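PDB 6OUX: threonine phosphate decarboxylase-like enzyme from Sulfurospirillum multivorans, which catalyses the pyridoxal phosphate-dependent decarboxylation of L-serine O-phosphate to ethanolamine O-phosphate, a precursor in norcobamide biosynthesis. Local coordinates for residues D290-K293 and R294-E297; E297-K300 and Q301-E305; I343-L346 and L347-G351. All blocks are in the same frame, centred on the assembly; numbering follows the deposited sequence.

Interaction 1. Residues D290-K293 and R294-E297; sequences DFLK and RYEE
F291 and Y295 sit one helical turn apart, joined by a backbone bond from Y295 N to F291 O of 2.8 Å; E296 N closes the next turn on L292 O, and E297 N reaches K293 O only weakly. On the buried face of the helix the two aromatic side chains meet obliquely. With CG of F291 anti to the backbone N (chi1 172°), the ring leans toward the C-terminal end of the helix, and its CE2 comes within 3.7 Å of Y295 CB. The phenylalanine thus makes its closest approach at the root of the tyrosine, lying at an oblique angle to the tyrosine ring. Beyond the helix, F291 meets the ring of Y62 edge-to-face, and Y295 packs against F246 with the planes about 30° apart. L292 borders this pair: its CD2 lies 4.2 Å from Y295 CD2, an apolar touch that suits a branched aliphatic chain at the margin of the core.

The charged residues occupy the remaining faces. With CG of R294 beside the backbone N (chi1 -63°), that methylene passes 3.8 Å from D290 O, and the extended chain carries the guanidinium back along the helix. D290 OD2 and R294 NH2 stay 6.0 Å apart, too far for a salt bridge, though their opposite charges probably attract mildly. K293, bent at its last two torsions, brings NZ to a salt bridge with E289, and E296 pairs with R299 one turn onward. Long, flexible side chains suit these positions because they can reach partners along the same surface. With F291 and Y295 buried, L292 at their border and charged groups on the outer side, this is an amphipathic stretch near the start of the long helix 289-314, in a protein of the class-II pyridoxal-phosphate-dependent aminotransferase family.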
loop_
_atom_site.group_PDB
_atom_site.type_symbol
_atom_site.label_atom_id
_atom_site.label_comp_id
_atom_site.label_asym_id
_atom_site.label_seq_id
_atom_site.Cartn_x
_atom_site.Cartn_y
_atom_site.Cartn_z
ATOM N N ASP A 290 -1.793 -17.961 -20.278
ATOM C CA ASP A 290 -0.587 -18.794 -20.281
ATOM C C ASP A 290 0.062 -18.947 -18.872
ATOM O O ASP A 290 0.527 -20.024 -18.473
ATOM C CB ASP A 290 0.439 -18.241 -21.278
ATOM C CG ASP A 290 0.750 -16.721 -21.075
ATOM O OD1 ASP A 290 -0.171 -15.875 -21.013
ATOM O OD2 ASP A 290 1.938 -16.360 -21.013
ATOM N N PHE A 291 0.104 -17.852 -18.118
ATOM C CA PHE A 291 0.507 -17.930 -16.734
ATOM C C PHE A 291 -0.453 -18.831 -15.941
ATOM O O PHE A 291 -0.005 -19.609 -15.116
ATOM C CB PHE A 291 0.560 -16.541 -16.089
ATOM C CG PHE A 291 0.791 -16.584 -14.588
ATOM C CD1 PHE A 291 2.043 -16.742 -14.084
ATOM C CD2 PHE A 291 -0.286 -16.574 -13.686
ATOM C CE1 PHE A 291 2.252 -16.817 -12.703
ATOM C CE2 PHE A 291 -0.112 -16.688 -12.313
ATOM C CZ PHE A 291 1.174 -16.824 -11.820
ATOM N N LEU A 292 -1.757 -18.643 -16.113
ATOM C CA LEU A 292 -2.749 -19.385 -15.322
ATOM C C LEU A 292 -2.661 -20.885 -15.526
ATOM O O LEU A 292 -2.911 -21.648 -14.610
ATOM C CB LEU A 292 -4.190 -18.881 -15.634
ATOM C CG LEU A 292 -4.526 -17.624 -14.835
ATOM C CD1 LEU A 292 -5.742 -16.846 -15.383
ATOM C CD2 LEU A 292 -4.659 -17.953 -13.325
ATOM N N LYS A 293 -2.281 -21.312 -16.758
ATOM C CA LYS A 293 -2.038 -22.717 -16.987
ATOM C C LYS A 293 -0.947 -23.289 -16.115
ATOM O O LYS A 293 -1.104 -24.354 -15.539
ATOM C CB LYS A 293 -1.720 -22.982 -18.455
ATOM C CG LYS A 293 -1.458 -24.465 -18.781
ATOM C CD LYS A 293 -1.362 -24.750 -20.307
ATOM C CE LYS A 293 -2.709 -24.594 -21.038
ATOM N NZ LYS A 293 -3.189 -23.195 -21.344
ATOM N N ARG A 294 0.181 -22.569 -15.978
ATOM C CA ARG A 294 1.236 -23.033 -15.155
ATOM C C ARG A 294 0.867 -22.878 -13.664
ATOM O O ARG A 294 1.294 -23.673 -12.846
ATOM C CB ARG A 294 2.521 -22.275 -15.481
ATOM C CG ARG A 294 2.985 -22.535 -16.929
ATOM C CD ARG A 294 4.384 -21.969 -17.222
ATOM N NE ARG A 294 4.541 -21.776 -18.669
ATOM C CZ ARG A 294 5.562 -21.142 -19.274
ATOM N NH1 ARG A 294 6.512 -20.587 -18.574
ATOM N NH2 ARG A 294 5.605 -21.043 -20.588
ATOM N N TYR A 295 0.151 -21.821 -13.337
ATOM C CA TYR A 295 -0.260 -21.591 -11.959
ATOM C C TYR A 295 -1.142 -22.736 -11.457
ATOM O O TYR A 295 -1.072 -23.141 -10.284
ATOM C CB TYR A 295 -0.969 -20.248 -11.792
ATOM C CG TYR A 295 -1.631 -20.177 -10.426
ATOM C CD1 TYR A 295 -0.833 -20.107 -9.283
ATOM C CD2 TYR A 295 -3.017 -20.343 -10.261
ATOM C CE1 TYR A 295 -1.364 -20.103 -8.015
ATOM C CE2 TYR A 295 -3.587 -20.326 -8.981
ATOM C CZ TYR A 295 -2.731 -20.209 -7.847
ATOM O OH TYR A 295 -3.146 -20.259 -6.505
ATOM N N GLU A 296 -2.061 -23.137 -12.283
ATOM C CA GLU A 296 -2.933 -24.237 -11.930
ATOM C C GLU A 296 -2.147 -25.515 -11.619
ATOM O O GLU A 296 -2.506 -26.282 -10.707
ATOM C CB GLU A 296 -3.872 -24.386 -13.082
ATOM C CG GLU A 296 -5.013 -25.237 -12.926
ATOM C CD GLU A 296 -5.958 -24.871 -11.781
ATOM O OE1 GLU A 296 -5.904 -23.806 -11.148
ATOM O OE2 GLU A 296 -6.728 -25.785 -11.526
ATOM N N GLU A 297 -1.094 -25.804 -12.414
ATOM C CA GLU A 297 -0.247 -26.917 -12.089
ATOM C C GLU A 297 0.398 -26.756 -10.707
ATOM O O GLU A 297 0.482 -27.713 -9.976
ATOM C CB GLU A 297 0.865 -27.095 -13.144
ATOM C CG GLU A 297 0.445 -27.439 -14.545
ATOM C CD GLU A 297 1.560 -27.243 -15.593
ATOM O OE1 GLU A 297 2.723 -26.876 -15.286
ATOM O OE2 GLU A 297 1.258 -27.528 -16.719
#

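Interaction 2. Residues E297-K300 and Q301-E305; sequences EARK and QYIKE
Q301 lies one turn beyond E297, and its backbone N donates to E297 O at 3.0 Å, the first of four regular helical bonds across this turn. Its CB lies on that same oxygen. The side chain is extended, with CG anti to the backbone N (chi1 174°), and the amide oxygen OE1 stands 3.9 Å from A298 CA. A long polar chain suits this exposed position.

Y302 follows. Its N donates to A298 O, which also accepts a bond from N52 ND2. Y302 CB rests 3.3 Å from A298 O, while the ring leads away into the core; there its hydroxyl is hydrogen-bonded to G372 O, which lets a polar group end in a buried place. The small methyl of A298 is likewise buried.

I303 N bonds to R299 O. The two side chains lie side by side and point the same way, I303 CD1 coming 3.4 Å from R299 NH1 at an oblique approach to the guanidinium. The arginine is buried, but its charge is provided for: NH2 forms a salt bridge with E296 and bonds to L221 O, and NH1 bonds to H213 O. These bonds fix the guanidinium, leaving the isoleucine to supply an apolar flank.

K304 closes the turn on K300 O, and its extended chain lays CG 3.4 Å from that oxygen. K304 is exposed and K300 partly so; a long charged chain suits K304, its methylenes lying on the helix and its ammonium kept outside. E305 OE2 forms a salt bridge with R308 and a hydrogen bond with N378 of helix 375-388. The turn sits in the middle of helix 289-314, with Q301, Y302 and E305 touching helix 53-68, while the Y302 hydroxyl meets G372 just after strand 367-371.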
loop_
_atom_site.group_PDB
_atom_site.type_symbol
_atom_site.label_atom_id
_atom_site.label_comp_id
_atom_site.label_asym_id
_atom_site.label_seq_id
_atom_site.Cartn_x
_atom_site.Cartn_y
_atom_site.Cartn_z
ATOM N N GLU A 297 -1.094 -25.804 -12.414
ATOM C CA GLU A 297 -0.247 -26.917 -12.089
ATOM C C GLU A 297 0.398 -26.756 -10.707
ATOM O O GLU A 297 0.482 -27.713 -9.976
ATOM C CB GLU A 297 0.865 -27.095 -13.144
ATOM C CG GLU A 297 0.445 -27.439 -14.545
ATOM C CD GLU A 297 1.560 -27.243 -15.593
ATOM O OE1 GLU A 297 2.723 -26.876 -15.286
ATOM O OE2 GLU A 297 1.258 -27.528 -16.719
ATOM N N ALA A 298 0.904 -25.567 -10.367
ATOM C CA ALA A 298 1.510 -25.297 -9.078
ATOM C C ALA A 298 0.529 -25.362 -7.854
ATOM O O ALA A 298 0.932 -25.696 -6.719
ATOM C CB ALA A 298 2.120 -23.893 -9.089
ATOM N N ARG A 299 -0.718 -24.984 -8.118
ATOM C CA ARG A 299 -1.778 -25.010 -7.106
ATOM C C ARG A 299 -2.111 -26.474 -6.789
ATOM O O ARG A 299 -2.068 -26.857 -5.652
ATOM C CB ARG A 299 -2.978 -24.283 -7.665
ATOM C CG ARG A 299 -4.136 -24.093 -6.677
ATOM C CD ARG A 299 -5.388 -23.480 -7.253
ATOM N NE ARG A 299 -5.983 -24.391 -8.232
ATOM C CZ ARG A 299 -6.733 -25.472 -7.960
ATOM N NH1 ARG A 299 -7.104 -25.788 -6.711
ATOM N NH2 ARG A 299 -7.179 -26.210 -8.972
ATOM N N LYS A 300 -2.327 -27.290 -7.818
ATOM C CA LYS A 300 -2.595 -28.702 -7.633
ATOM C C LYS A 300 -1.444 -29.486 -7.037
ATOM O O LYS A 300 -1.670 -30.328 -6.186
ATOM C CB LYS A 300 -3.055 -29.406 -8.909
ATOM C CG LYS A 300 -4.386 -28.936 -9.419
ATOM C CD LYS A 300 -4.982 -29.908 -10.445
ATOM C CE LYS A 300 -4.795 -29.476 -11.864
ATOM N NZ LYS A 300 -6.059 -29.149 -12.586
ATOM N N GLN A 301 -0.218 -29.146 -7.434
ATOM C CA GLN A 301 0.963 -29.728 -6.848
ATOM C C GLN A 301 1.052 -29.437 -5.374
ATOM O O GLN A 301 1.375 -30.335 -4.558
ATOM C CB GLN A 301 2.184 -29.173 -7.596
ATOM C CG GLN A 301 3.556 -29.527 -7.095
ATOM C CD GLN A 301 4.639 -28.869 -7.941
ATOM O OE1 GLN A 301 4.445 -27.765 -8.497
ATOM N NE2 GLN A 301 5.771 -29.500 -8.013
ATOM N N TYR A 302 0.808 -28.177 -5.010
ATOM C CA TYR A 302 0.790 -27.781 -3.614
ATOM C C TYR A 302 -0.330 -28.479 -2.788
ATOM O O TYR A 302 -0.082 -28.909 -1.660
ATOM C CB TYR A 302 0.686 -26.268 -3.457
ATOM C CG TYR A 302 0.877 -25.828 -2.023
ATOM C CD1 TYR A 302 2.071 -25.903 -1.375
ATOM C CD2 TYR A 302 -0.199 -25.382 -1.297
ATOM C CE1 TYR A 302 2.215 -25.512 -0.043
ATOM C CE2 TYR A 302 -0.070 -24.993 0.027
ATOM C CZ TYR A 302 1.145 -25.017 0.632
ATOM O OH TYR A 302 1.186 -24.622 1.948
ATOM N N ILE A 303 -1.536 -28.574 -3.308
ATOM C CA ILE A 303 -2.568 -29.319 -2.592
ATOM C C ILE A 303 -2.144 -30.788 -2.384
ATOM O O ILE A 303 -2.353 -31.368 -1.264
ATOM C CB ILE A 303 -3.887 -29.282 -3.352
ATOM C CG1 ILE A 303 -4.460 -27.879 -3.346
ATOM C CG2 ILE A 303 -4.903 -30.312 -2.864
ATOM C CD1 ILE A 303 -5.633 -27.722 -4.284
ATOM N N LYS A 304 -1.527 -31.392 -3.401
ATOM C CA LYS A 304 -1.093 -32.795 -3.271
ATOM C C LYS A 304 -0.036 -32.913 -2.205
ATOM O O LYS A 304 -0.090 -33.822 -1.374
ATOM C CB LYS A 304 -0.652 -33.427 -4.590
ATOM C CG LYS A 304 -1.825 -33.668 -5.540
ATOM C CD LYS A 304 -1.369 -34.217 -6.898
ATOM C CE LYS A 304 -2.512 -34.040 -7.905
ATOM N NZ LYS A 304 -2.071 -34.209 -9.305
ATOM N N GLU A 305 0.884 -31.949 -2.134
ATOM C CA GLU A 305 1.826 -31.997 -1.084
ATOM C C GLU A 305 1.211 -31.767 0.318
ATOM O O GLU A 305 1.661 -32.431 1.244
ATOM C CB GLU A 305 2.990 -31.025 -1.377
ATOM C CG GLU A 305 4.083 -30.920 -0.359
ATOM C CD GLU A 305 4.628 -32.255 0.148
ATOM O OE1 GLU A 305 4.736 -33.180 -0.714
ATOM O OE2 GLU A 305 4.932 -32.356 1.407
#

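Interaction 3. Residues I343-L346 and L347-G351; sequences ISAL and LVEYG
E349 folds back over A345, one turn earlier in the helix, and the backbone repeats the link: E349 N donates to A345 O at 2.9 Å. With CG beside the backbone N (chi1 -67°) and the chain extended beyond it, the carboxylate comes alongside the alanine methyl, OE1 lying 4.0 Å from A345 CB. Its OE2 pairs with R9, so the small alanine leaves room for the acid to pass on its way to that partner. Replacing E349 by alanine is likely to leave R9 without this salt-bridge mate and to remove the carboxylate packed beside the A345 methyl.

Y350 turns the edge of its ring to two backbone oxygens, CD1 standing 3.7 Å from A345 O, and its hydroxyl is held by S387. Its N reaches L346 O only through a weak bond. L347 suits the buried side, CD1 resting 4.4 Å from I343 CG2. On the exposed side, V348 has CG1 anti to the backbone N (chi1 166°), which sets CG2 3.4 Å from S344 O. S344 is buried, yet its OG is satisfied by S340 O and T14.

G351 has positive phi (58°), which glycine adopts easily, while its N still bonds to L347 O at 2.9 Å. This is a glycine-terminated helix C-terminus: through G351 the chain turns from helix 339-350 into strand 352-356.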
loop_
_atom_site.group_PDB
_atom_site.type_symbol
_atom_site.label_atom_id
_atom_site.label_comp_id
_atom_site.label_asym_id
_atom_site.label_seq_id
_atom_site.Cartn_x
_atom_site.Cartn_y
_atom_site.Cartn_z
ATOM N N ILE A 343 8.227 -24.809 20.095
ATOM C CA ILE A 343 8.738 -23.700 19.260
ATOM C C ILE A 343 10.234 -23.392 19.445
ATOM O O ILE A 343 10.973 -23.229 18.470
ATOM C CB ILE A 343 7.856 -22.476 19.410
ATOM C CG1 ILE A 343 6.476 -22.790 18.852
ATOM C CG2 ILE A 343 8.448 -21.224 18.745
ATOM C CD1 ILE A 343 5.343 -21.876 19.394
ATOM N N SER A 344 10.700 -23.413 20.696
ATOM C CA SER A 344 12.094 -23.210 20.995
ATOM C C SER A 344 12.980 -24.363 20.518
ATOM O O SER A 344 14.055 -24.138 19.986
ATOM C CB SER A 344 12.260 -22.967 22.495
ATOM O OG SER A 344 11.606 -21.796 22.866
ATOM N N ALA A 345 12.537 -25.589 20.684
ATOM C CA ALA A 345 13.339 -26.700 20.217
ATOM C C ALA A 345 13.431 -26.735 18.701
ATOM O O ALA A 345 14.517 -27.028 18.153
ATOM C CB ALA A 345 12.803 -28.027 20.746
ATOM N N LEU A 346 12.320 -26.430 18.012
ATOM C CA LEU A 346 12.335 -26.341 16.562
ATOM C C LEU A 346 13.322 -25.290 16.095
ATOM O O LEU A 346 14.047 -25.513 15.110
ATOM C CB LEU A 346 10.933 -26.023 16.007
ATOM C CG LEU A 346 9.949 -27.203 16.064
ATOM C CD1 LEU A 346 8.509 -26.744 15.971
ATOM C CD2 LEU A 346 10.274 -28.211 14.973
ATOM N N LEU A 347 13.327 -24.127 16.729
ATOM C CA LEU A 347 14.259 -23.050 16.309
ATOM C C LEU A 347 15.734 -23.492 16.571
ATOM O O LEU A 347 16.591 -23.536 15.655
ATOM C CB LEU A 347 13.955 -21.740 17.053
ATOM C CG LEU A 347 12.754 -20.999 16.461
ATOM C CD1 LEU A 347 12.330 -19.835 17.355
ATOM C CD2 LEU A 347 13.073 -20.536 15.045
ATOM N N VAL A 348 15.993 -23.870 17.813
ATOM C CA VAL A 348 17.380 -24.028 18.269
ATOM C C VAL A 348 17.994 -25.257 17.597
ATOM O O VAL A 348 19.116 -25.239 17.140
ATOM C CB VAL A 348 17.425 -24.093 19.832
ATOM C CG1 VAL A 348 18.761 -24.591 20.382
ATOM C CG2 VAL A 348 17.142 -22.733 20.427
ATOM N N GLU A 349 17.257 -26.341 17.549
ATOM C CA GLU A 349 17.818 -27.614 17.176
ATOM C C GLU A 349 17.691 -27.837 15.672
ATOM O O GLU A 349 18.513 -28.531 15.080
ATOM C CB GLU A 349 17.167 -28.717 18.037
ATOM C CG GLU A 349 17.571 -28.574 19.490
ATOM C CD GLU A 349 16.688 -29.299 20.517
ATOM O OE1 GLU A 349 15.994 -30.292 20.183
ATOM O OE2 GLU A 349 16.711 -28.845 21.691
ATOM N N TYR A 350 16.707 -27.198 15.024
ATOM C CA TYR A 350 16.447 -27.464 13.595
ATOM C C TYR A 350 16.319 -26.276 12.682
ATOM O O TYR A 350 16.187 -26.435 11.459
ATOM C CB TYR A 350 15.207 -28.321 13.461
ATOM C CG TYR A 350 15.269 -29.583 14.233
ATOM C CD1 TYR A 350 14.847 -29.614 15.551
ATOM C CD2 TYR A 350 15.736 -30.772 13.663
ATOM C CE1 TYR A 350 14.883 -30.782 16.292
ATOM C CE2 TYR A 350 15.742 -31.959 14.407
ATOM C CZ TYR A 350 15.337 -31.936 15.720
ATOM O OH TYR A 350 15.329 -33.040 16.523
ATOM N N GLY A 351 16.420 -25.070 13.230
ATOM C CA GLY A 351 16.126 -23.862 12.487
ATOM C C GLY A 351 14.707 -23.720 11.870
ATOM O O GLY A 351 14.519 -23.035 10.862
#

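In the fold
Interactions 1 and 2 are successive turns of the long helix 289-314: they share E297, the second beginning where the first ends, and their centres are 11 Å apart. Interaction 3 comes later in the chain, on helix 339-350, with its centre 36 Å from that of interaction 1 and 28 Å from that of interaction 2; neither touches it. Helix 339-350 leads into strand 352-356 of the five-stranded mixed sheet. That sheet carries R355 and R369, which probably bind O-phospho-L-serine. Between side chains, Y302 of interaction 2 is about 10 Å from R369, and I343 of interaction 3 about 9 Å from R369 and 7 Å from R355. Two separate helices thus approach the substrate-binding region.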